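Local coordinates for protein acylphosphatase (Bacillus subtilis, PDB 3BR8) that catalyses the hydrolysis of acyl phosphates to a carboxylate and inorganic phosphate, at residues G10-G14 / V15-Y19; Q22-A25 / D26-K29; S55-E58 / A59-G63. All coordinates share one frame; numbering follows the deposited sequence.

Contact 1: G10-G14 / V15-Y19; sequences GRVQG and VGFRY. With PO4 (phosphate ion), chain B.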
ATOM      1  N   GLY A  10      -0.124   7.944 -10.624  1.00 15.12           N
ATOM      2  CA  GLY A  10       0.826   7.788 -11.721  1.00 16.22           C
ATOM      3  C   GLY A  10       0.309   6.786 -12.736  1.00 16.51           C
ATOM      4  O   GLY A  10      -0.900   6.682 -12.962  1.00 18.34           O
ATOM      5  N   ARG A  11       1.232   6.046 -13.345  1.00 15.70           N
ATOM      6  CA  ARG A  11       0.894   4.881 -14.147  1.00 15.42           C
ATOM      7  C   ARG A  11       0.950   3.691 -13.208  1.00 13.52           C
ATOM      8  O   ARG A  11       1.982   3.020 -13.087  1.00 13.28           O
ATOM      9  CB  ARG A  11       1.889   4.712 -15.289  1.00 16.82           C
ATOM     10  CG  ARG A  11       1.492   3.637 -16.298  1.00 19.25           C
ATOM     11  CD  ARG A  11       2.679   3.177 -17.151  1.00 22.10           C
ATOM     12  NE  ARG A  11       3.357   4.299 -17.800  1.00 24.28           N
ATOM     13  CZ  ARG A  11       4.634   4.638 -17.623  1.00 24.17           C
ATOM     14  NH1 ARG A  11       5.431   3.935 -16.823  1.00 22.72           N
ATOM     15  NH2 ARG A  11       5.123   5.688 -18.274  1.00 26.96           N
ATOM     16  N   VAL A  12      -0.162   3.448 -12.523  1.00 11.76           N
ATOM     17  CA  VAL A  12      -0.170   2.502 -11.408  1.00 10.79           C
ATOM     18  C   VAL A  12      -1.289   1.462 -11.452  1.00 10.21           C
ATOM     19  O   VAL A  12      -1.524   0.769 -10.457  1.00  9.63           O
ATOM     20  CB  VAL A  12      -0.106   3.235 -10.028  1.00 10.64           C
ATOM     21  CG1 VAL A  12       1.244   3.937  -9.865  1.00 12.56           C
ATOM     22  CG2 VAL A  12      -1.263   4.231  -9.864  1.00 12.38           C
ATOM     23  N   GLN A  13      -1.971   1.358 -12.594  1.00 10.24           N
ATOM     24  CA  GLN A  13      -2.965   0.296 -12.806  1.00  9.84           C
ATOM     25  C   GLN A  13      -2.678  -0.483 -14.084  1.00 10.16           C
ATOM     26  O   GLN A  13      -2.078   0.051 -15.013  1.00 10.48           O
ATOM     27  CB  GLN A  13      -4.388   0.852 -12.824  1.00 10.98           C
ATOM     28  CG  GLN A  13      -4.786   1.464 -11.493  1.00 10.31           C
ATOM     29  CD  GLN A  13      -6.255   1.823 -11.380  1.00 12.57           C
ATOM     30  OE1 GLN A  13      -6.691   2.365 -10.361  1.00 13.33           O
ATOM     31  NE2 GLN A  13      -7.029   1.503 -12.403  1.00 13.35           N
ATOM     32  N   GLY A  14      -3.095  -1.746 -14.121  1.00 10.11           N
ATOM     33  CA  GLY A  14      -2.798  -2.617 -15.253  1.00 10.09           C
ATOM     34  C   GLY A  14      -1.320  -2.924 -15.377  1.00  9.94           C
ATOM     35  O   GLY A  14      -0.843  -3.246 -16.467  1.00 10.70           O
ATOM     36  N   VAL A  15      -0.599  -2.832 -14.255  1.00  9.28           N
ATOM     37  CA  VAL A  15       0.854  -3.045 -14.233  1.00  8.99           C
ATOM     38  C   VAL A  15       1.294  -3.997 -13.116  1.00  8.88           C
ATOM     39  O   VAL A  15       2.462  -3.993 -12.724  1.00  9.62           O
ATOM     40  CB  VAL A  15       1.650  -1.706 -14.101  1.00  9.42           C
ATOM     41  CG1 VAL A  15       1.583  -0.893 -15.399  1.00 10.31           C
ATOM     42  CG2 VAL A  15       1.138  -0.877 -12.918  1.00  9.78           C
ATOM     43  N   GLY A  16       0.371  -4.818 -12.617  1.00  8.96           N
ATOM     44  CA  GLY A  16       0.683  -5.727 -11.520  1.00  8.52           C
ATOM     45  C   GLY A  16       1.031  -5.014 -10.217  1.00  7.94           C
ATOM     46  O   GLY A  16       1.767  -5.547  -9.369  1.00  7.67           O
ATOM     47  N   PHE A  17       0.477  -3.820 -10.025  1.00  7.81           N
ATOM     48  CA  PHE A  17       0.795  -3.023  -8.831  1.00  7.76           C
ATOM     49  C   PHE A  17       0.169  -3.604  -7.566  1.00  7.35           C
ATOM     50  O   PHE A  17       0.806  -3.612  -6.502  1.00  6.58           O
ATOM     51  CB  PHE A  17       0.344  -1.562  -9.011  1.00  8.25           C
ATOM     52  CG  PHE A  17       1.155  -0.567  -8.209  1.00  8.27           C
ATOM     53  CD1 PHE A  17       0.743  -0.138  -6.950  1.00  9.83           C
ATOM     54  CD2 PHE A  17       2.320  -0.028  -8.748  1.00 11.62           C
ATOM     55  CE1 PHE A  17       1.521   0.797  -6.234  1.00 11.08           C
ATOM     56  CE2 PHE A  17       3.072   0.884  -8.044  1.00 11.50           C
ATOM     57  CZ  PHE A  17       2.683   1.280  -6.792  1.00 11.55           C
ATOM     58  N   ARG A  18      -1.072  -4.082  -7.656  1.00  7.07           N
ATOM     59  CA  ARG A  18      -1.707  -4.647  -6.475  1.00  7.04           C
ATOM     60  C   ARG A  18      -0.943  -5.866  -5.965  1.00  6.79           C
ATOM     61  O   ARG A  18      -0.696  -5.985  -4.774  1.00  6.68           O
ATOM     62  CB  ARG A  18      -3.186  -4.950  -6.727  1.00  7.57           C
ATOM     63  CG  ARG A  18      -4.028  -3.687  -6.964  1.00  7.61           C
ATOM     64  CD  ARG A  18      -5.424  -4.026  -7.458  1.00  8.29           C
ATOM     65  NE  ARG A  18      -5.357  -4.736  -8.734  1.00  9.71           N
ATOM     66  CZ  ARG A  18      -6.409  -5.238  -9.377  1.00 11.48           C
ATOM     67  NH1 ARG A  18      -7.638  -5.102  -8.888  1.00 13.08           N
ATOM     68  NH2 ARG A  18      -6.229  -5.876 -10.529  1.00 13.82           N
ATOM     69  N   TYR A  19      -0.553  -6.757  -6.876  1.00  7.18           N
ATOM     70  CA  TYR A  19       0.283  -7.906  -6.530  1.00  7.28           C
ATOM     71  C   TYR A  19       1.594  -7.465  -5.864  1.00  7.05           C
ATOM     72  O   TYR A  19       2.003  -8.028  -4.841  1.00  7.00           O
ATOM     73  CB  TYR A  19       0.585  -8.737  -7.780  1.00  7.76           C
ATOM     74  CG  TYR A  19       1.763  -9.671  -7.617  1.00  7.71           C
ATOM     75  CD1 TYR A  19       1.621 -10.924  -7.008  1.00  8.01           C
ATOM     76  CD2 TYR A  19       3.036  -9.292  -8.052  1.00  7.61           C
ATOM     77  CE1 TYR A  19       2.724 -11.771  -6.854  1.00  7.17           C
ATOM     78  CE2 TYR A  19       4.135 -10.116  -7.886  1.00  8.67           C
ATOM     79  CZ  TYR A  19       3.975 -11.345  -7.283  1.00  7.64           C
ATOM     80  OH  TYR A  19       5.067 -12.151  -7.130  1.00  8.51           O
TER
HETATM   81  P   PO4 B  92      -2.960  -3.961 -11.503  1.00  9.35           P
HETATM   82  O1  PO4 B  92      -1.885  -2.877 -11.425  1.00  9.35           O
HETATM   83  O2  PO4 B  92      -2.445  -4.935 -12.541  1.00 11.31           O
HETATM   84  O3  PO4 B  92      -4.252  -3.293 -11.947  1.00 10.80           O
HETATM   85  O4  PO4 B  92      -3.038  -4.639 -10.143  1.00  9.40           O
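V12 meets F17 where the phosphate-binding loop of acylphosphatase runs from strand 2-9 into helix 17-27, a local contact round a turn that closes on a bound phosphate ion. CB of V12 stands over the centre of one face of the F17 ring, and the two side chains run alongside each other in the same direction; V12 CG1 comes to 4.0 Å from F17 CE2. F17 holds CG anti to its backbone N (chi1 -153°), which sets the ring beside V12, and F17 CB sits 3.3 Å from V12 O. V15 packs back on the same loop, its CG2 3.7 Å from V12 C.

Successive backbone N-H groups converge on the phosphate. G14 N donates to phosphate O3 (2.9 Å) and G16 N to O2. Phosphate O1 accepts from two residues, V15 and F17. R18 N donates to phosphate O4. The positive phi of G14 and of G16, the latter at the N-cap position, suits residues without a side chain. R18, an active-site residue, adds a second grip on O4: its NE lies 2.7 Å from phosphate O4, with an N-H...O angle of 163°, and the oxygen sits at the edge of the guanidinium, in its plane. A bend at chi3 (-61°) folds the R18 chain back along the anion. The start of the helix and the arginine would both be expected to stabilise its negative charge. The ion probably came from the crystallisation liquor, but its position is consistent with that of the substrate's phosphoryl group.

The other active-site residue, N36 on strand 31-36, also bonds the phosphate through ND2. Behind the loop, V12 and F17 both rest on V69 of strand 68-77, and the R11 guanidinium reaches the carbonyl of F66.

Contact 2: Q22-A25 / D26-K29; sequences QMEA and DKRK
The R28 guanidinium has E24 OE1 at its edge, in its plane, and K27 CE 3.7 Å above one face, nearer its margin than its middle. Carboxylate and guanidinium are nearly coplanar, 21° apart, and R28 approaches side-on: NE and NH2 both donate to E24 OE1, each at 2.9 Å. NE meets that oxygen nearly along its C-O direction, whereas NH2 donates to the syn lone pair of that oxygen. Both N-H...O angles are well short of straight, 144° at NE, as expected when one oxygen serves two neighbouring donors of the same group.

E24 is bent at chi2 (-62°), which swings its carboxylate forward, toward the helix end where R28 sits; R28 runs extended from CG to NE. A water donates to E24 OE2 at 2.6 Å and accepts from K27 NZ, tying the lysine indirectly to the same carboxylate. Replacing R28 by an alanine removes both donors to E24 OE1 and would probably leave the E24 carboxylate without its positive partner and freer to turn.

This is the closing turn of helix 17-27, with the salt bridge spaced i to i+4. D26 N, K27 N and R28 N donate to the carbonyls of Q22, M23 and E24, and then K29, with positive phi, ends the helix as the C-prime residue of a Schellman motif, its N bonding D26 O at 3.0 Å.

On another side of the turn the Q22 amide and D26 carboxylate run next to each other, with Q22 CG 4.0 Å from D26 OD2. Q22 NE2 is held by the carbonyl of F86 on strand 86-88, so this side faces the sheet edge. The E24-R28 pair faces helix 50-62, where both side chains touch F56 and R28 NH1 makes a weak hydrogen bond to S55 OG.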
ATOM      1  N   GLN A  22       0.998  -6.183  -2.369  1.00  7.09           N
ATOM      2  CA  GLN A  22       0.686  -7.303  -1.483  1.00  6.95           C
ATOM      3  C   GLN A  22       1.932  -8.108  -1.084  1.00  7.14           C
ATOM      4  O   GLN A  22       2.080  -8.508   0.085  1.00  6.66           O
ATOM      5  CB  GLN A  22      -0.349  -8.219  -2.128  1.00  7.41           C
ATOM      6  CG  GLN A  22      -0.799  -9.386  -1.271  1.00  7.10           C
ATOM      7  CD  GLN A  22      -1.687 -10.294  -2.055  1.00  8.54           C
ATOM      8  OE1 GLN A  22      -1.351 -10.676  -3.176  1.00 10.54           O
ATOM      9  NE2 GLN A  22      -2.850 -10.621  -1.503  1.00  9.72           N
ATOM     10  N   MET A  23       2.828  -8.356  -2.033  1.00  7.30           N
ATOM     11  CA  MET A  23       4.064  -9.072  -1.710  1.00  7.08           C
ATOM     12  C   MET A  23       4.905  -8.286  -0.734  1.00  6.96           C
ATOM     13  O   MET A  23       5.462  -8.862   0.200  1.00  7.02           O
ATOM     14  CB  MET A  23       4.891  -9.410  -2.960  1.00  7.73           C
ATOM     15  CG  MET A  23       4.223 -10.350  -3.977  1.00  9.03           C
ATOM     16  SD  MET A  23       3.630 -11.937  -3.329  1.00  7.99           S
ATOM     17  CE  MET A  23       1.882 -11.572  -3.026  1.00  8.92           C
ATOM     18  N   GLU A  24       4.978  -6.970  -0.930  1.00  7.46           N
ATOM     19  CA  GLU A  24       5.745  -6.130  -0.010  1.00  7.76           C
ATOM     20  C   GLU A  24       5.110  -6.107   1.369  1.00  7.45           C
ATOM     21  O   GLU A  24       5.810  -6.166   2.384  1.00  7.53           O
ATOM     22  CB  GLU A  24       5.869  -4.709  -0.558  1.00  8.33           C
ATOM     23  CG  GLU A  24       6.954  -4.554  -1.595  1.00  9.84           C
ATOM     24  CD  GLU A  24       8.360  -4.848  -1.065  1.00  9.75           C
ATOM     25  OE1 GLU A  24       8.712  -4.500   0.086  1.00 10.51           O
ATOM     26  OE2 GLU A  24       9.137  -5.398  -1.854  1.00 10.57           O
ATOM     27  N   ALA A  25       3.789  -5.976   1.421  1.00  6.95           N
ATOM     28  CA  ALA A  25       3.082  -5.956   2.695  1.00  7.00           C
ATOM     29  C   ALA A  25       3.244  -7.274   3.459  1.00  7.11           C
ATOM     30  O   ALA A  25       3.504  -7.261   4.663  1.00  7.19           O
ATOM     31  CB  ALA A  25       1.627  -5.662   2.472  1.00  7.54           C
ATOM     32  N   ASP A  26       3.120  -8.401   2.764  1.00  7.34           N
ATOM     33  CA  ASP A  26       3.317  -9.691   3.422  1.00  7.78           C
ATOM     34  C   ASP A  26       4.760  -9.869   3.891  1.00  7.81           C
ATOM     35  O   ASP A  26       4.998 -10.321   5.009  1.00  7.99           O
ATOM     36  CB  ASP A  26       2.914 -10.843   2.513  1.00  8.08           C
ATOM     37  CG  ASP A  26       1.402 -11.026   2.391  1.00  9.87           C
ATOM     38  OD1 ASP A  26       0.629 -10.508   3.228  1.00  9.49           O
ATOM     39  OD2 ASP A  26       0.996 -11.746   1.454  1.00  9.82           O
ATOM     40  N   LYS A  27       5.720  -9.504   3.044  1.00  7.19           N
ATOM     41  CA  LYS A  27       7.121  -9.550   3.436  1.00  7.95           C
ATOM     42  C   LYS A  27       7.320  -8.787   4.742  1.00  7.63           C
ATOM     43  O   LYS A  27       8.022  -9.261   5.637  1.00  7.64           O
ATOM     44  CB  LYS A  27       8.002  -8.939   2.343  1.00  7.99           C
ATOM     45  CG  LYS A  27       9.439  -8.668   2.786  1.00  8.66           C
ATOM     46  CD  LYS A  27      10.287  -8.079   1.674  1.00  9.84           C
ATOM     47  CE  LYS A  27      11.603  -7.567   2.222  1.00 10.16           C
ATOM     48  NZ  LYS A  27      12.567  -7.352   1.114  1.00 10.92           N
ATOM     49  N   ARG A  28       6.705  -7.610   4.834  1.00  7.59           N
ATOM     50  CA  ARG A  28       6.877  -6.720   5.970  1.00  7.61           C
ATOM     51  C   ARG A  28       5.863  -6.954   7.088  1.00  7.64           C
ATOM     52  O   ARG A  28       5.821  -6.205   8.057  1.00  7.49           O
ATOM     53  CB  ARG A  28       6.893  -5.269   5.485  1.00  6.91           C
ATOM     54  CG  ARG A  28       8.003  -5.045   4.483  1.00  7.93           C
ATOM     55  CD  ARG A  28       8.100  -3.614   3.946  1.00  8.50           C
ATOM     56  NE  ARG A  28       9.008  -3.657   2.803  1.00  8.84           N
ATOM     57  CZ  ARG A  28      10.337  -3.672   2.883  1.00  9.61           C
ATOM     58  NH1 ARG A  28      10.970  -3.508   4.047  1.00  9.71           N
ATOM     59  NH2 ARG A  28      11.041  -3.843   1.764  1.00 12.09           N
ATOM     60  N   LYS A  29       5.085  -8.027   6.961  1.00  7.78           N
ATOM     61  CA  LYS A  29       4.097  -8.465   7.966  1.00  8.66           C
ATOM     62  C   LYS A  29       3.089  -7.368   8.333  1.00  8.91           C
ATOM     63  O   LYS A  29       2.741  -7.179   9.495  1.00 10.29           O
ATOM     64  CB  LYS A  29       4.776  -9.100   9.199  1.00  9.46           C
ATOM     65  CG  LYS A  29       5.667 -10.288   8.826  1.00  8.83           C
ATOM     66  CD  LYS A  29       6.318 -10.949  10.050  1.00 11.11           C
ATOM     67  CE  LYS A  29       7.324 -12.026   9.652  1.00 11.19           C
ATOM     68  NZ  LYS A  29       7.840 -12.774  10.857  1.00 13.42           N
TER
HETATM   69  O   HOH W   1      11.540  -5.935  -0.972  1.00 17.29           O

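Contact 3: S55-E58 / A59-G63; sequences SFVE and AVKNG
F56 has CG anti to its own N (chi1 176°), and V60 places CG2 anti to the carbonyl carbon, and together these settings bring the methyl over the phenyl face one helical turn later. The result is a CH-pi contact spaced i to i+4 on helix 50-62, one of the two helices packed on the sheet of the acylphosphatase fold. V60 CG2 stands 3.9 Å from the centroid of the F56 ring and only 12° off its normal, so it sits almost centrally on that face. The same methyl comes within 3.3 Å of F56 O, the carbonyl that accepts the hydrogen bond from V60 N.

This buried side of the helix faces the strands: F56 touches I6, I44 and A46, V60 touches I44 and V8, and the ring also reaches V21 and A25 of helix 17-27.

Towards the solvent the chemistry turns ionic. The bend of E58 at chi2 turns its carboxylate toward the end of the extended K61 chain, and the two run alongside each other. K61 NZ forms a salt bridge with E58 OE2 at 2.7 Å, approaching on the syn side and 15° out of the carboxylate plane. Further back, the aliphatic part of the lysine crosses V57, with K61 CE 4.0 Å from V57 CG1. The pair is spaced i to i+3, and both residues are exposed, so solvent would be expected to weaken the attraction.

The helix ends at G63, whose positive phi takes the chain out of helical geometry; N62 N still bonds A59 O, while the bonds from G63 N are weak. Near this end a water bridges backbone and side chain, donating to E58 O at 2.8 Å and to N62 OD1 at 3.1 Å.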
ATOM      1  N   SER A  55       9.595   1.542   5.851  1.00  7.92           N
ATOM      2  CA  SER A  55      10.281   0.858   4.763  1.00  8.63           C
ATOM      3  C   SER A  55       9.308   0.424   3.660  1.00  8.05           C
ATOM      4  O   SER A  55       9.660   0.466   2.479  1.00  8.52           O
ATOM      5  CB  SER A  55      11.121  -0.315   5.292  1.00  9.63           C
ATOM      6  OG  SER A  55      10.338  -1.298   5.943  1.00  9.48           O
ATOM      7  N   PHE A  56       8.084   0.046   4.031  1.00  7.61           N
ATOM      8  CA  PHE A  56       7.034  -0.264   3.046  1.00  7.31           C
ATOM      9  C   PHE A  56       6.733   0.920   2.122  1.00  7.68           C
ATOM     10  O   PHE A  56       6.645   0.740   0.901  1.00  8.26           O
ATOM     11  CB  PHE A  56       5.784  -0.693   3.806  1.00  7.34           C
ATOM     12  CG  PHE A  56       4.564  -0.970   2.954  1.00  6.18           C
ATOM     13  CD1 PHE A  56       4.490  -2.088   2.128  1.00  6.41           C
ATOM     14  CD2 PHE A  56       3.431  -0.166   3.079  1.00  7.41           C
ATOM     15  CE1 PHE A  56       3.330  -2.353   1.405  1.00  7.19           C
ATOM     16  CE2 PHE A  56       2.269  -0.434   2.358  1.00  6.80           C
ATOM     17  CZ  PHE A  56       2.215  -1.535   1.526  1.00  6.91           C
ATOM     18  N   VAL A  57       6.576   2.116   2.689  1.00  8.30           N
ATOM     19  CA  VAL A  57       6.315   3.306   1.880  1.00  8.39           C
ATOM     20  C   VAL A  57       7.415   3.510   0.832  1.00  8.75           C
ATOM     21  O   VAL A  57       7.133   3.813  -0.337  1.00  8.46           O
ATOM     22  CB  VAL A  57       6.151   4.560   2.778  1.00  8.87           C
ATOM     23  CG1 VAL A  57       6.183   5.848   1.958  1.00  9.99           C
ATOM     24  CG2 VAL A  57       4.850   4.474   3.547  1.00 10.25           C
ATOM     25  N   GLU A  58       8.673   3.331   1.235  1.00  8.87           N
ATOM     26  CA  GLU A  58       9.775   3.473   0.280  1.00  9.90           C
ATOM     27  C   GLU A  58       9.745   2.420  -0.823  1.00 10.54           C
ATOM     28  O   GLU A  58       9.995   2.714  -1.992  1.00 10.69           O
ATOM     29  CB  GLU A  58      11.121   3.467   0.997  1.00 11.14           C
ATOM     30  CG  GLU A  58      11.322   4.693   1.855  1.00 11.93           C
ATOM     31  CD  GLU A  58      11.035   5.982   1.091  1.00 13.73           C
ATOM     32  OE1 GLU A  58      11.763   6.267   0.110  1.00 15.11           O
ATOM     33  OE2 GLU A  58      10.085   6.698   1.478  1.00 13.23           O
ATOM     34  N   ALA A  59       9.410   1.188  -0.450  1.00 10.13           N
ATOM     35  CA  ALA A  59       9.295   0.109  -1.436  1.00 11.42           C
ATOM     36  C   ALA A  59       8.172   0.379  -2.430  1.00 11.69           C
ATOM     37  O   ALA A  59       8.328   0.180  -3.635  1.00 12.42           O
ATOM     38  CB  ALA A  59       9.090  -1.242  -0.748  1.00 11.63           C
ATOM     39  N   VAL A  60       7.041   0.861  -1.926  1.00 10.21           N
ATOM     40  CA  VAL A  60       5.895   1.164  -2.785  1.00  9.87           C
ATOM     41  C   VAL A  60       6.286   2.166  -3.879  1.00  9.85           C
ATOM     42  O   VAL A  60       5.886   2.021  -5.042  1.00  9.75           O
ATOM     43  CB  VAL A  60       4.670   1.655  -1.951  1.00 10.81           C
ATOM     44  CG1 VAL A  60       3.569   2.265  -2.843  1.00 12.04           C
ATOM     45  CG2 VAL A  60       4.095   0.502  -1.117  1.00 12.21           C
ATOM     46  N   LYS A  61       7.084   3.167  -3.514  1.00 10.94           N
ATOM     47  CA  LYS A  61       7.538   4.178  -4.472  1.00 12.54           C
ATOM     48  C   LYS A  61       8.278   3.565  -5.663  1.00 12.86           C
ATOM     49  O   LYS A  61       8.207   4.099  -6.769  1.00 13.80           O
ATOM     50  CB  LYS A  61       8.436   5.213  -3.792  1.00 14.23           C
ATOM     51  CG  LYS A  61       7.710   6.152  -2.858  1.00 14.54           C
ATOM     52  CD  LYS A  61       8.703   7.043  -2.114  1.00 15.83           C
ATOM     53  CE  LYS A  61       8.024   7.836  -1.008  1.00 18.00           C
ATOM     54  NZ  LYS A  61       8.996   8.597  -0.166  1.00 19.17           N
ATOM     55  N   ASN A  62       9.002   2.469  -5.434  1.00 13.26           N
ATOM     56  CA  ASN A  62       9.724   1.781  -6.513  1.00 14.53           C
ATOM     57  C   ASN A  62       8.798   1.075  -7.508  1.00 13.37           C
ATOM     58  O   ASN A  62       9.134   0.911  -8.692  1.00 14.24           O
ATOM     59  CB  ASN A  62      10.750   0.802  -5.938  1.00 16.22           C
ATOM     60  CG  ASN A  62      11.853   1.501  -5.174  1.00 19.87           C
ATOM     61  OD1 ASN A  62      12.304   2.584  -5.556  1.00 23.20           O
ATOM     62  ND2 ASN A  62      12.295   0.886  -4.085  1.00 22.14           N
ATOM     63  N   GLY A  63       7.641   0.642  -7.026  1.00 11.78           N
ATOM     64  CA  GLY A  63       6.596   0.124  -7.903  1.00 11.30           C
ATOM     65  C   GLY A  63       6.841  -1.249  -8.485  1.00 11.36           C
ATOM     66  O   GLY A  63       7.831  -1.917  -8.170  1.00 12.33           O
TER
HETATM   67  O   HOH W   2      12.062   4.307  -2.972  1.00 29.63           O

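Along the chain the contacts come in series. Contact 1 opens helix 17-27, contact 2 closes it with centres about 16 Å apart, and contact 3 forms the last part of helix 50-62, about 13 Å from contact 1 and 11 Å from contact 2. The two helices pack together on the five-stranded mixed sheet, whose order is 68-77, 2-9, 42-48, 31-36, 86-88. Contact 3 touches both others: G63 CA lies 3.6 Å from F17 CE2, and F56 CA 3.6 Å from R28 CD. Helix 50-62 and the residue after it thus touch both ends of the helix whose start carries the phosphate site.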